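Local coordinates for protein probable manganase-dependent inorganic pyrophosphatase (Clostridium perfringens, PDB 3L2B) that is the regulatory region of a family II pyrophosphatase, an enzyme that hydrolyses inorganic pyrophosphate, and binds the activator diadenosine tetraphosphate, at residues L7-D11 with L12-K16; D80-L83 with D84-A88; A107-A111 with E112-E116; E116-S119 with E120-A124; Q183-P186 with V187-M191. All coordinates share one frame; numbering follows the deposited sequence.

Following the chain from its N terminus, contact 1 (7-16) closes a short turn that lies against strands 219-223 and 229-234 of the C-terminal CBS region. Contact 2 (80-88) ends helix 79-85 and leads into strand 89-92 of the five-stranded DRTGG sheet. Contacts 3 (107-116) and 4 (116-124) share Glu116 and run one into the other, spanning the link from strand 104-106 to strand 123-126. Contact 5 (183-191) carries the chain from the DRTGG region back into CBS structure and meets contact 2, where Asn81 ND2 is 3.1 Å from Ser184 O. All five are local and follow in series; none nests within or crosses another.

Contact 1 (L7-D11 with L12-K16); sequences LKVED and LEMDK
Leu12 opens the second half of this turn by giving its backbone N-H to Val9 O, at 2.9 Å. The donor stands above the carbonyl plane, 55° out of it, in keeping with the tight 3-10 curl of residues 9-11. CB of Leu12 rests on the same oxygen at 3.4 Å, and its CD1 branch reaches back to Val9 CA. A leucine suits this place because its branched end also packs on Val205 and Ile233, so it joins the turn to the C-terminal CBS region.

Beyond Glu13, which points away, Met14 turns back toward the first half. Its CG lies between the backbone N and the carbonyl carbon (chi1 57°), and the bend at chi3 brings Met14 CE to Val9, 3.2 Å from Val9 O and 3.4 Å from Val9 CG1. The second distance is tight for two carbons, and the two side chains cross at about a right angle. The unbranched thioether, bent at its end, lets a single methyl come in close beside Val9.

At the start of the turn, Lys8 N donates to Asp11 OD2 at 2.8 Å, on the anti side but 33° out of the carboxylate plane. A short acid three residues on can thus hold the amide that begins the curl. The chemistry divides the turn: a carboxylate ties down the backbone amide at its start, while the apolar pair Val9 and Met14 meets Val222.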
loop_
_atom_site.group_PDB
_atom_site.type_symbol
_atom_site.label_atom_id
_atom_site.label_comp_id
_atom_site.label_asym_id
_atom_site.label_seq_id
_atom_site.Cartn_x
_atom_site.Cartn_y
_atom_site.Cartn_z
ATOM N N LEU A 7 27.229 -5.985 -33.123
ATOM C CA LEU A 7 27.018 -6.154 -31.709
ATOM C C LEU A 7 25.568 -6.512 -31.445
ATOM O O LEU A 7 24.656 -5.785 -31.828
ATOM C CB LEU A 7 27.380 -4.854 -30.993
ATOM C CG LEU A 7 28.167 -4.953 -29.698
ATOM C CD1 LEU A 7 29.362 -5.874 -29.830
ATOM C CD2 LEU A 7 28.586 -3.545 -29.317
ATOM N N LYS A 8 25.386 -7.664 -30.809
ATOM C CA LYS A 8 24.094 -8.111 -30.288
ATOM C C LYS A 8 23.969 -7.888 -28.757
ATOM O O LYS A 8 24.962 -7.732 -28.048
ATOM C CB LYS A 8 23.876 -9.603 -30.629
ATOM C CG LYS A 8 23.719 -9.909 -32.135
ATOM C CD LYS A 8 23.788 -11.408 -32.471
ATOM C CE LYS A 8 25.203 -11.865 -32.788
ATOM N NZ LYS A 8 25.857 -11.110 -33.940
ATOM N N VAL A 9 22.736 -7.907 -28.260
ATOM C CA VAL A 9 22.468 -7.794 -26.809
ATOM C C VAL A 9 23.329 -8.777 -25.979
ATOM O O VAL A 9 23.829 -8.440 -24.909
ATOM C CB VAL A 9 20.971 -7.981 -26.469
ATOM C CG1 VAL A 9 20.766 -8.206 -24.935
ATOM C CG2 VAL A 9 20.152 -6.811 -26.967
ATOM N N GLU A 10 23.538 -9.975 -26.504
ATOM C CA GLU A 10 24.316 -11.018 -25.795
ATOM C C GLU A 10 25.754 -10.584 -25.530
ATOM O O GLU A 10 26.387 -11.093 -24.638
ATOM C CB GLU A 10 24.312 -12.363 -26.553
ATOM C CG GLU A 10 24.931 -12.305 -27.945
ATOM C CD GLU A 10 24.758 -13.566 -28.763
ATOM O OE1 GLU A 10 23.950 -14.434 -28.383
ATOM O OE2 GLU A 10 25.448 -13.675 -29.806
ATOM N N ASP A 11 26.238 -9.627 -26.305
ATOM C CA ASP A 11 27.600 -9.105 -26.160
ATOM C C ASP A 11 27.699 -8.042 -25.072
ATOM O O ASP A 11 28.788 -7.651 -24.677
ATOM C CB ASP A 11 28.109 -8.501 -27.490
ATOM C CG ASP A 11 28.004 -9.476 -28.654
ATOM O OD1 ASP A 11 28.314 -10.668 -28.448
ATOM O OD2 ASP A 11 27.595 -9.066 -29.762
ATOM N N LEU A 12 26.553 -7.563 -24.618
ATOM C CA LEU A 12 26.513 -6.453 -23.664
ATOM C C LEU A 12 26.574 -6.968 -22.245
ATOM O O LEU A 12 26.394 -8.154 -21.972
ATOM C CB LEU A 12 25.252 -5.602 -23.837
ATOM C CG LEU A 12 25.155 -4.845 -25.157
ATOM C CD1 LEU A 12 23.776 -4.271 -25.343
ATOM C CD2 LEU A 12 26.183 -3.744 -25.203
ATOM N N GLU A 13 26.841 -6.035 -21.349
ATOM C CA GLU A 13 26.815 -6.319 -19.920
ATOM C C GLU A 13 25.362 -6.367 -19.528
ATOM O O GLU A 13 24.600 -5.466 -19.858
ATOM C CB GLU A 13 27.480 -5.209 -19.113
ATOM C CG GLU A 13 28.866 -4.822 -19.573
ATOM C CD GLU A 13 29.916 -5.798 -19.120
ATOM O OE1 GLU A 13 30.075 -5.935 -17.886
ATOM O OE2 GLU A 13 30.574 -6.415 -19.995
ATOM N N MET A 14 24.977 -7.412 -18.824
ATOM C CA MET A 14 23.642 -7.427 -18.288
ATOM C C MET A 14 23.564 -7.933 -16.864
ATOM O O MET A 14 24.430 -8.657 -16.370
ATOM C CB MET A 14 22.685 -8.176 -19.221
ATOM C CG MET A 14 23.060 -9.583 -19.534
ATOM S SD MET A 14 21.888 -10.306 -20.704
ATOM C CE MET A 14 22.377 -9.486 -22.237
ATOM N N ASP A 15 22.493 -7.489 -16.221
ATOM C CA ASP A 15 22.148 -7.914 -14.876
ATOM C C ASP A 15 21.429 -9.241 -14.964
ATOM O O ASP A 15 20.325 -9.340 -15.515
ATOM C CB ASP A 15 21.237 -6.899 -14.183
ATOM C CG ASP A 15 21.766 -5.484 -14.254
ATOM O OD1 ASP A 15 22.965 -5.254 -13.995
ATOM O OD2 ASP A 15 20.962 -4.588 -14.566
ATOM N N LYS A 16 22.066 -10.267 -14.423
ATOM C CA LYS A 16 21.413 -11.545 -14.276
ATOM C C LYS A 16 20.511 -11.380 -13.084
ATOM O O LYS A 16 20.965 -11.094 -11.990
ATOM C CB LYS A 16 22.413 -12.672 -14.043
ATOM C CG LYS A 16 23.460 -12.803 -15.129
ATOM C CD LYS A 16 22.850 -13.145 -16.494
ATOM C CE LYS A 16 23.881 -12.974 -17.623
ATOM N NZ LYS A 16 25.275 -13.397 -17.239
#

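Contact 2 (D80-L83 with D84-A88); sequences DNIL and DTLSA
Asn81 O is gripped twice by Thr85: by the backbone N at 2.9 Å and by OG1 at 2.8 Å, the two donors arriving from opposite faces of the carbonyl plane. The hydroxyl can reach because OG1 sits beside its own backbone N, anti to the carbonyl carbon (chi1 -58°), and so hangs back over the preceding turn. Threonine therefore satisfies its buried hydroxyl inside the helix. The amide of Asn81 has partners outside the helix: ND2 bonds Glu23 O and Ser184 O.

The neighbouring helical bonds, Asp84 N to Asp80 O and Leu86 N to Ile82 O, are of ordinary length. Then the helix stops in a Schellman motif. Ser87 is the C-prime residue, with positive phi, and the chain folds back so that Ala88 N meets Leu83 O at 2.7 Å, in the carbonyl plane, while Ser87 N bonds Asp84 O at 3.2 Å.

The reversal brings apolar groups together across the helix end, where the nearby sheet makes aliphatic residues suitable. Leu83 CD2 lies against Ala88, 3.3 Å from its O and 3.7 Å from its CB, and the small methyl lets the chain pass close on its way to strand 89-92. One turn apart, Ile82 and Leu86 lie side by side and point the same way, CG2 of Ile82 being 3.8 Å from CD1 of Leu86. Ile82, Leu83 and Ala88 all pack on Ile168 of strand 166-169, and Leu86 reaches Ile145 of strand 143-146.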
loop_
_atom_site.group_PDB
_atom_site.type_symbol
_atom_site.label_atom_id
_atom_site.label_comp_id
_atom_site.label_asym_id
_atom_site.label_seq_id
_atom_site.Cartn_x
_atom_site.Cartn_y
_atom_site.Cartn_z
ATOM N N ASP A 80 -1.588 -20.311 0.871
ATOM C CA ASP A 80 -0.162 -20.190 1.285
ATOM C C ASP A 80 0.308 -18.727 1.418
ATOM O O ASP A 80 0.997 -18.339 2.370
ATOM C CB ASP A 80 0.752 -20.912 0.284
ATOM C CG ASP A 80 0.665 -22.430 0.421
ATOM O OD1 ASP A 80 0.532 -22.903 1.565
ATOM O OD2 ASP A 80 0.693 -23.137 -0.605
ATOM N N ASN A 81 -0.055 -17.939 0.419
ATOM C CA ASN A 81 0.361 -16.540 0.368
ATOM C C ASN A 81 -0.202 -15.754 1.542
ATOM O O ASN A 81 0.524 -14.999 2.219
ATOM C CB ASN A 81 -0.026 -15.898 -0.966
ATOM C CG ASN A 81 0.965 -16.224 -2.052
ATOM O OD1 ASN A 81 1.701 -17.195 -1.945
ATOM N ND2 ASN A 81 1.012 -15.408 -3.086
ATOM N N ILE A 82 -1.486 -16.001 1.798
ATOM C CA ILE A 82 -2.196 -15.377 2.897
ATOM C C ILE A 82 -1.574 -15.833 4.210
ATOM O O ILE A 82 -1.306 -15.010 5.100
ATOM C CB ILE A 82 -3.705 -15.701 2.891
ATOM C CG1 ILE A 82 -4.395 -15.054 1.695
ATOM C CG2 ILE A 82 -4.364 -15.175 4.146
ATOM C CD1 ILE A 82 -5.797 -15.635 1.369
ATOM N N LEU A 83 -1.311 -17.136 4.328
ATOM C CA LEU A 83 -0.689 -17.659 5.559
ATOM C C LEU A 83 0.639 -16.959 5.824
ATOM O O LEU A 83 0.904 -16.542 6.944
ATOM C CB LEU A 83 -0.456 -19.173 5.522
ATOM C CG LEU A 83 -1.681 -20.059 5.754
ATOM C CD1 LEU A 83 -1.315 -21.550 5.498
ATOM C CD2 LEU A 83 -2.259 -19.858 7.150
ATOM N N ASP A 84 1.461 -16.815 4.790
ATOM C CA ASP A 84 2.792 -16.203 4.943
ATOM C C ASP A 84 2.678 -14.740 5.345
ATOM O O ASP A 84 3.358 -14.284 6.244
ATOM C CB ASP A 84 3.587 -16.255 3.636
ATOM C CG ASP A 84 4.964 -15.569 3.760
ATOM O OD1 ASP A 84 5.875 -16.182 4.350
ATOM O OD2 ASP A 84 5.147 -14.415 3.290
ATOM N N THR A 85 1.803 -14.019 4.651
ATOM C CA THR A 85 1.673 -12.581 4.803
ATOM C C THR A 85 1.157 -12.215 6.195
ATOM O O THR A 85 1.561 -11.234 6.773
ATOM C CB THR A 85 0.702 -11.989 3.746
ATOM O OG1 THR A 85 1.179 -12.321 2.436
ATOM C CG2 THR A 85 0.602 -10.468 3.890
ATOM N N LEU A 86 0.255 -13.021 6.722
ATOM C CA LEU A 86 -0.348 -12.752 8.031
ATOM C C LEU A 86 0.364 -13.531 9.134
ATOM O O LEU A 86 -0.058 -13.533 10.287
ATOM C CB LEU A 86 -1.835 -13.095 8.006
ATOM C CG LEU A 86 -2.672 -12.260 7.029
ATOM C CD1 LEU A 86 -4.147 -12.697 7.073
ATOM C CD2 LEU A 86 -2.537 -10.775 7.355
ATOM N N SER A 87 1.459 -14.184 8.762
ATOM C CA SER A 87 2.166 -15.125 9.657
ATOM C C SER A 87 1.155 -15.994 10.388
ATOM O O SER A 87 1.168 -16.128 11.605
ATOM C CB SER A 87 3.062 -14.386 10.655
ATOM O OG SER A 87 4.012 -13.566 9.980
ATOM N N ALA A 88 0.256 -16.575 9.604
ATOM C CA ALA A 88 -0.867 -17.316 10.165
ATOM C C ALA A 88 -0.637 -18.816 10.111
ATOM O O ALA A 88 0.131 -19.321 9.325
ATOM C CB ALA A 88 -2.124 -16.962 9.425
#

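Contact 3 (A107-A111 with E112-E116); sequences AAMQA and ESLKE
This is a local contact in the connection between strands 104-106 and 123-126 of the DRTGG sheet, where Leu114 folds back over the residues that lead into its own turn. Its CD2 branch reaches both Ala107 CB and Met109 SD, each at 3.8 Å, while CD1 lies over Ala111. The bend of Met109 at chi2 (94°) swings the sulfur across to this leucine. Alanines suit the places beneath because their methyls let the larger chains come close.

Backbone bonds hold the start of the turn. Ser113 N donates to Gln110 O at 2.7 Å, whereas the bonds from Leu114 N to Gln110 O and to Ala111 O are both weak. Residues 112-116 have helical backbone angles but lack the regular bonds of a helix. This piece forms part of the crossover between two parallel neighbouring strands, and Ala111 and Leu114 pack from it against Ile132 of helix 130-138.

On the outer side, Lys115 curls back so that NZ bonds Glu112 O at 3.0 Å, a reach its long flexible chain permits. Glu112, bent at chi2, lies alongside Gln110 with both chains pointing the same way, their carboxylate and amide planes 65° apart. Gln110 also packs on Arg129 of the second subunit, and Ala108 meets Ala108 of that subunit.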
loop_
_atom_site.group_PDB
_atom_site.type_symbol
_atom_site.label_atom_id
_atom_site.label_comp_id
_atom_site.label_asym_id
_atom_site.label_seq_id
_atom_site.Cartn_x
_atom_site.Cartn_y
_atom_site.Cartn_z
ATOM N N ALA A 107 -15.435 -8.695 10.940
ATOM C CA ALA A 107 -16.611 -9.093 11.702
ATOM C C ALA A 107 -16.573 -8.421 13.072
ATOM O O ALA A 107 -16.132 -9.030 14.045
ATOM C CB ALA A 107 -16.661 -10.585 11.864
ATOM N N ALA A 108 -17.021 -7.168 13.116
ATOM C CA ALA A 108 -17.026 -6.334 14.340
ATOM C C ALA A 108 -18.361 -6.403 15.085
ATOM O O ALA A 108 -18.442 -6.170 16.288
ATOM C CB ALA A 108 -16.700 -4.854 13.992
ATOM N N MET A 109 -19.397 -6.754 14.350
ATOM C CA MET A 109 -20.766 -6.650 14.839
ATOM C C MET A 109 -21.068 -7.716 15.921
ATOM O O MET A 109 -20.174 -8.434 16.372
ATOM C CB MET A 109 -21.746 -6.753 13.655
ATOM C CG MET A 109 -21.275 -6.009 12.370
ATOM S SD MET A 109 -20.371 -7.110 11.213
ATOM C CE MET A 109 -19.823 -6.036 9.881
ATOM N N GLN A 110 -22.326 -7.783 16.345
ATOM C CA GLN A 110 -22.811 -8.843 17.245
ATOM C C GLN A 110 -23.270 -10.038 16.415
ATOM O O GLN A 110 -23.789 -9.874 15.311
ATOM C CB GLN A 110 -23.980 -8.364 18.117
ATOM C CG GLN A 110 -23.573 -7.551 19.333
ATOM C CD GLN A 110 -24.721 -7.369 20.321
ATOM O OE1 GLN A 110 -25.890 -7.299 19.932
ATOM N NE2 GLN A 110 -24.387 -7.281 21.606
ATOM N N ALA A 111 -23.115 -11.228 16.981
ATOM C CA ALA A 111 -23.365 -12.498 16.260
ATOM C C ALA A 111 -24.598 -12.479 15.324
ATOM O O ALA A 111 -24.541 -12.930 14.180
ATOM C CB ALA A 111 -23.470 -13.658 17.250
ATOM N N GLU A 112 -25.692 -11.914 15.810
ATOM C CA GLU A 112 -26.986 -11.955 15.106
ATOM C C GLU A 112 -26.990 -11.033 13.896
ATOM O O GLU A 112 -27.729 -11.235 12.947
ATOM C CB GLU A 112 -28.153 -11.563 16.047
ATOM C CG GLU A 112 -28.027 -12.066 17.506
ATOM C CD GLU A 112 -27.092 -11.186 18.364
ATOM O OE1 GLU A 112 -27.434 -9.999 18.611
ATOM O OE2 GLU A 112 -26.008 -11.686 18.777
ATOM N N SER A 113 -26.147 -10.016 13.957
ATOM C CA SER A 113 -26.071 -8.977 12.918
ATOM C C SER A 113 -25.116 -9.346 11.794
ATOM O O SER A 113 -25.125 -8.725 10.730
ATOM C CB SER A 113 -25.622 -7.645 13.528
ATOM O OG SER A 113 -26.414 -7.330 14.663
ATOM N N LEU A 114 -24.291 -10.358 12.036
ATOM C CA LEU A 114 -23.253 -10.736 11.056
ATOM C C LEU A 114 -23.851 -11.041 9.708
ATOM O O LEU A 114 -23.277 -10.709 8.688
ATOM C CB LEU A 114 -22.436 -11.941 11.529
ATOM C CG LEU A 114 -21.558 -11.660 12.743
ATOM C CD1 LEU A 114 -21.066 -12.981 13.311
ATOM C CD2 LEU A 114 -20.399 -10.721 12.365
ATOM N N LYS A 115 -25.039 -11.635 9.710
ATOM C CA LYS A 115 -25.675 -12.090 8.455
ATOM C C LYS A 115 -26.041 -10.998 7.441
ATOM O O LYS A 115 -26.326 -11.294 6.279
ATOM C CB LYS A 115 -26.888 -13.000 8.724
ATOM C CG LYS A 115 -27.962 -12.446 9.631
ATOM C CD LYS A 115 -29.101 -13.444 9.815
ATOM C CE LYS A 115 -28.759 -14.535 10.827
ATOM N NZ LYS A 115 -28.676 -14.019 12.232
ATOM N N GLU A 116 -26.007 -9.740 7.858
ATOM C CA GLU A 116 -26.377 -8.625 6.938
ATOM C C GLU A 116 -25.202 -8.014 6.189
ATOM O O GLU A 116 -25.380 -7.308 5.201
ATOM C CB GLU A 116 -27.138 -7.529 7.671
ATOM C CG GLU A 116 -26.486 -6.978 8.912
ATOM C CD GLU A 116 -27.462 -6.180 9.748
ATOM O OE1 GLU A 116 -27.855 -6.656 10.851
ATOM O OE2 GLU A 116 -27.852 -5.082 9.271
#

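Contact 4 (E116-S119 with E120-A124); sequences EFIS and EGDIA
Extended through Ile118 and Ser119, the backbone reverses in a type II beta turn from Ser119 to Asp122, closed by Asp122 N to Ser119 O at 2.9 Å with the donor nearly along the C=O axis. Gly121 takes the third position with a phi of 100°, at which a beta carbon would collide with the carbonyl oxygen of Glu120, so glycine suits it well.

Asp122 adds a second, side-chain bond to the turn. With CG beside its own backbone N (chi1 -77°), the carboxylate folds back over Ser119, whose N-H makes a bent bond to OD2 at 2.9 Å from above the carboxylate plane, 48° out of it. The same oxygen touches Ser119 CB at 3.4 Å. A short acid fits here: one methylene places OD2 where it can take this amide and also form a salt bridge with Lys103. That lysine would be expected to favour the charged form of the buried carboxylate.

Glu120, at the exposed corner, starts away from the turn and has an extended chain. Ile118 is buried, packing on Val105 and on Leu136 of helix 130-138. The arrangement is a tight turn at the entry to a parallel strand: straight after it, strand 123-126 runs between strands 104-106 and 143-146 of the DRTGG sheet.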
loop_
_atom_site.group_PDB
_atom_site.type_symbol
_atom_site.label_atom_id
_atom_site.label_comp_id
_atom_site.label_asym_id
_atom_site.label_seq_id
_atom_site.Cartn_x
_atom_site.Cartn_y
_atom_site.Cartn_z
ATOM N N GLU A 116 -26.007 -9.740 7.858
ATOM C CA GLU A 116 -26.377 -8.625 6.938
ATOM C C GLU A 116 -25.202 -8.014 6.189
ATOM O O GLU A 116 -25.380 -7.308 5.201
ATOM C CB GLU A 116 -27.138 -7.529 7.671
ATOM C CG GLU A 116 -26.486 -6.978 8.912
ATOM C CD GLU A 116 -27.462 -6.180 9.748
ATOM O OE1 GLU A 116 -27.855 -6.656 10.851
ATOM O OE2 GLU A 116 -27.852 -5.082 9.271
ATOM N N PHE A 117 -24.001 -8.293 6.668
ATOM C CA PHE A 117 -22.783 -7.808 6.018
ATOM C C PHE A 117 -21.957 -8.944 5.417
ATOM O O PHE A 117 -21.132 -8.743 4.529
ATOM C CB PHE A 117 -21.922 -7.029 7.029
ATOM C CG PHE A 117 -22.604 -5.797 7.595
ATOM C CD1 PHE A 117 -22.829 -4.679 6.798
ATOM C CD2 PHE A 117 -23.001 -5.753 8.917
ATOM C CE1 PHE A 117 -23.465 -3.537 7.318
ATOM C CE2 PHE A 117 -23.625 -4.611 9.439
ATOM C CZ PHE A 117 -23.856 -3.517 8.636
ATOM N N ILE A 118 -22.185 -10.143 5.918
ATOM C CA ILE A 118 -21.320 -11.264 5.621
ATOM C C ILE A 118 -22.116 -12.364 4.955
ATOM O O ILE A 118 -23.198 -12.723 5.375
ATOM C CB ILE A 118 -20.593 -11.759 6.891
ATOM C CG1 ILE A 118 -19.677 -10.650 7.422
ATOM C CG2 ILE A 118 -19.788 -13.046 6.593
ATOM C CD1 ILE A 118 -19.019 -10.934 8.758
ATOM N N SER A 119 -21.520 -12.899 3.917
ATOM C CA SER A 119 -22.227 -13.675 2.921
ATOM C C SER A 119 -21.395 -14.919 2.534
ATOM O O SER A 119 -20.149 -14.881 2.529
ATOM C CB SER A 119 -22.414 -12.747 1.716
ATOM O OG SER A 119 -23.481 -13.141 0.909
ATOM N N GLU A 120 -22.080 -16.017 2.225
ATOM C CA GLU A 120 -21.388 -17.255 1.782
ATOM C C GLU A 120 -20.237 -16.927 0.835
ATOM O O GLU A 120 -20.416 -16.275 -0.183
ATOM C CB GLU A 120 -22.369 -18.278 1.139
ATOM C CG GLU A 120 -21.667 -19.438 0.350
ATOM C CD GLU A 120 -22.497 -20.720 0.219
ATOM O OE1 GLU A 120 -23.660 -20.751 0.655
ATOM O OE2 GLU A 120 -21.970 -21.717 -0.314
ATOM N N GLY A 121 -19.041 -17.376 1.200
ATOM C CA GLY A 121 -17.852 -17.202 0.361
ATOM C C GLY A 121 -16.942 -16.070 0.764
ATOM O O GLY A 121 -15.798 -15.934 0.268
ATOM N N ASP A 122 -17.437 -15.243 1.670
ATOM C CA ASP A 122 -16.653 -14.096 2.134
ATOM C C ASP A 122 -15.419 -14.530 2.918
ATOM O O ASP A 122 -15.287 -15.691 3.344
ATOM C CB ASP A 122 -17.517 -13.106 2.936
ATOM C CG ASP A 122 -18.404 -12.251 2.030
ATOM O OD1 ASP A 122 -18.200 -12.209 0.786
ATOM O OD2 ASP A 122 -19.331 -11.633 2.555
ATOM N N ILE A 123 -14.509 -13.579 3.064
ATOM C CA ILE A 123 -13.373 -13.702 3.965
ATOM C C ILE A 123 -13.618 -12.810 5.163
ATOM O O ILE A 123 -13.698 -11.567 5.050
ATOM C CB ILE A 123 -12.072 -13.296 3.265
ATOM C CG1 ILE A 123 -11.862 -14.178 2.018
ATOM C CG2 ILE A 123 -10.893 -13.450 4.179
ATOM C CD1 ILE A 123 -12.554 -13.707 0.803
ATOM N N ALA A 124 -13.728 -13.443 6.317
ATOM C CA ALA A 124 -14.076 -12.751 7.560
ATOM C C ALA A 124 -12.923 -12.656 8.521
ATOM O O ALA A 124 -12.320 -13.635 8.883
ATOM C CB ALA A 124 -15.255 -13.433 8.240
#

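Contact 5 (Q183-P186 with V187-M191); sequences QSLP and VDYVM
The backbone comes extended through Leu185 and Pro186 and then coils into the short, weakly bonded helix 187-190, whose first turn is fixed by Tyr189 N to Pro186 O at 2.9 Å, the donor standing 45° out of the carbonyl plane. Val187 O then accepts from both Val190 N and Met191 N, the latter at 2.7 Å.

Proline suits the place just before the helix, since its ring restricts phi and it has no N-H to satisfy. Its ring also packs on what follows: Asp188 OD2 comes to 3.5 Å from Pro186 CB and touches CG too. Asp188 gets there because its CG lies between the backbone N and the carbonyl carbon (chi1 74°), turning the carboxylate back toward the proline. Leu185 CD1 meets the Tyr189 ring obliquely at CD2 and also reaches Val190 CG2, both at a loose 4.3 Å.

Leu185 and Val190 continue onto Thr62 of helix 56-64, and Val187 packs on Leu26 and Ala29 of helix 26-35, a setting that suits aliphatic residues. The arrangement is a helix N terminus preceded by proline, where DRTGG passes into C-terminal CBS structure, with the side chain of Val190 about 9 Å from the bound diadenosine tetraphosphate.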
loop_
_atom_site.group_PDB
_atom_site.type_symbol
_atom_site.label_atom_id
_atom_site.label_comp_id
_atom_site.label_asym_id
_atom_site.label_seq_id
_atom_site.Cartn_x
_atom_site.Cartn_y
_atom_site.Cartn_z
ATOM N N GLN A 183 -1.026 -7.576 0.688
ATOM C CA GLN A 183 0.358 -7.891 0.387
ATOM C C GLN A 183 0.514 -9.377 0.041
ATOM O O GLN A 183 1.577 -9.847 -0.297
ATOM C CB GLN A 183 1.244 -7.548 1.587
ATOM C CG GLN A 183 1.092 -6.073 2.049
ATOM C CD GLN A 183 2.120 -5.711 3.087
ATOM O OE1 GLN A 183 3.024 -6.493 3.351
ATOM N NE2 GLN A 183 1.985 -4.530 3.694
ATOM N N SER A 184 -0.573 -10.107 0.131
ATOM C CA SER A 184 -0.540 -11.526 -0.099
ATOM C C SER A 184 -0.844 -11.825 -1.566
ATOM O O SER A 184 -0.633 -12.943 -2.027
ATOM C CB SER A 184 -1.543 -12.221 0.841
ATOM O OG SER A 184 -2.817 -12.020 0.333
ATOM N N LEU A 185 -1.299 -10.806 -2.303
ATOM C CA LEU A 185 -1.611 -10.944 -3.733
ATOM C C LEU A 185 -0.449 -11.531 -4.561
ATOM O O LEU A 185 0.707 -11.117 -4.417
ATOM C CB LEU A 185 -1.984 -9.596 -4.368
ATOM C CG LEU A 185 -3.278 -8.932 -3.888
ATOM C CD1 LEU A 185 -3.491 -7.565 -4.547
ATOM C CD2 LEU A 185 -4.429 -9.812 -4.146
ATOM N N PRO A 186 -0.758 -12.445 -5.490
ATOM C CA PRO A 186 0.339 -12.928 -6.350
ATOM C C PRO A 186 0.803 -11.899 -7.346
ATOM O O PRO A 186 0.002 -11.144 -7.872
ATOM C CB PRO A 186 -0.289 -14.119 -7.098
ATOM C CG PRO A 186 -1.772 -13.801 -7.167
ATOM C CD PRO A 186 -2.068 -12.952 -5.906
ATOM N N VAL A 187 2.105 -11.882 -7.612
ATOM C CA VAL A 187 2.668 -10.842 -8.453
ATOM C C VAL A 187 1.979 -10.799 -9.818
ATOM O O VAL A 187 1.843 -9.707 -10.399
ATOM C CB VAL A 187 4.222 -10.930 -8.591
ATOM C CG1 VAL A 187 4.914 -10.578 -7.241
ATOM C CG2 VAL A 187 4.634 -12.274 -9.070
ATOM N N ASP A 188 1.497 -11.945 -10.321
ATOM C CA ASP A 188 0.920 -11.977 -11.681
ATOM C C ASP A 188 -0.421 -11.285 -11.766
ATOM O O ASP A 188 -0.887 -10.973 -12.857
ATOM C CB ASP A 188 0.853 -13.392 -12.293
ATOM C CG ASP A 188 -0.234 -14.264 -11.681
ATOM O OD1 ASP A 188 -0.568 -15.279 -12.292
ATOM O OD2 ASP A 188 -0.710 -13.975 -10.570
ATOM N N TYR A 189 -1.034 -10.995 -10.623
ATOM C CA TYR A 189 -2.236 -10.158 -10.657
ATOM C C TYR A 189 -1.879 -8.697 -10.846
ATOM O O TYR A 189 -2.652 -7.927 -11.392
ATOM C CB TYR A 189 -3.050 -10.280 -9.390
ATOM C CG TYR A 189 -4.370 -9.509 -9.432
ATOM C CD1 TYR A 189 -5.383 -9.881 -10.299
ATOM C CD2 TYR A 189 -4.593 -8.418 -8.599
ATOM C CE1 TYR A 189 -6.618 -9.200 -10.316
ATOM C CE2 TYR A 189 -5.817 -7.711 -8.620
ATOM C CZ TYR A 189 -6.826 -8.113 -9.472
ATOM O OH TYR A 189 -8.034 -7.435 -9.492
ATOM N N VAL A 190 -0.681 -8.352 -10.409
ATOM C CA VAL A 190 -0.271 -6.941 -10.219
ATOM C C VAL A 190 0.726 -6.448 -11.271
ATOM O O VAL A 190 0.760 -5.293 -11.646
ATOM C CB VAL A 190 0.324 -6.787 -8.797
ATOM C CG1 VAL A 190 1.278 -5.599 -8.698
ATOM C CG2 VAL A 190 -0.796 -6.655 -7.808
ATOM N N MET A 191 1.522 -7.374 -11.760
ATOM C CA MET A 191 2.635 -7.068 -12.646
ATOM C C MET A 191 2.163 -6.459 -13.953
ATOM O O MET A 191 1.050 -6.689 -14.410
ATOM C CB MET A 191 3.450 -8.348 -12.927
ATOM C CG MET A 191 2.757 -9.318 -13.894
ATOM S SD MET A 191 3.480 -10.981 -13.947
ATOM C CE MET A 191 2.266 -11.680 -15.078
#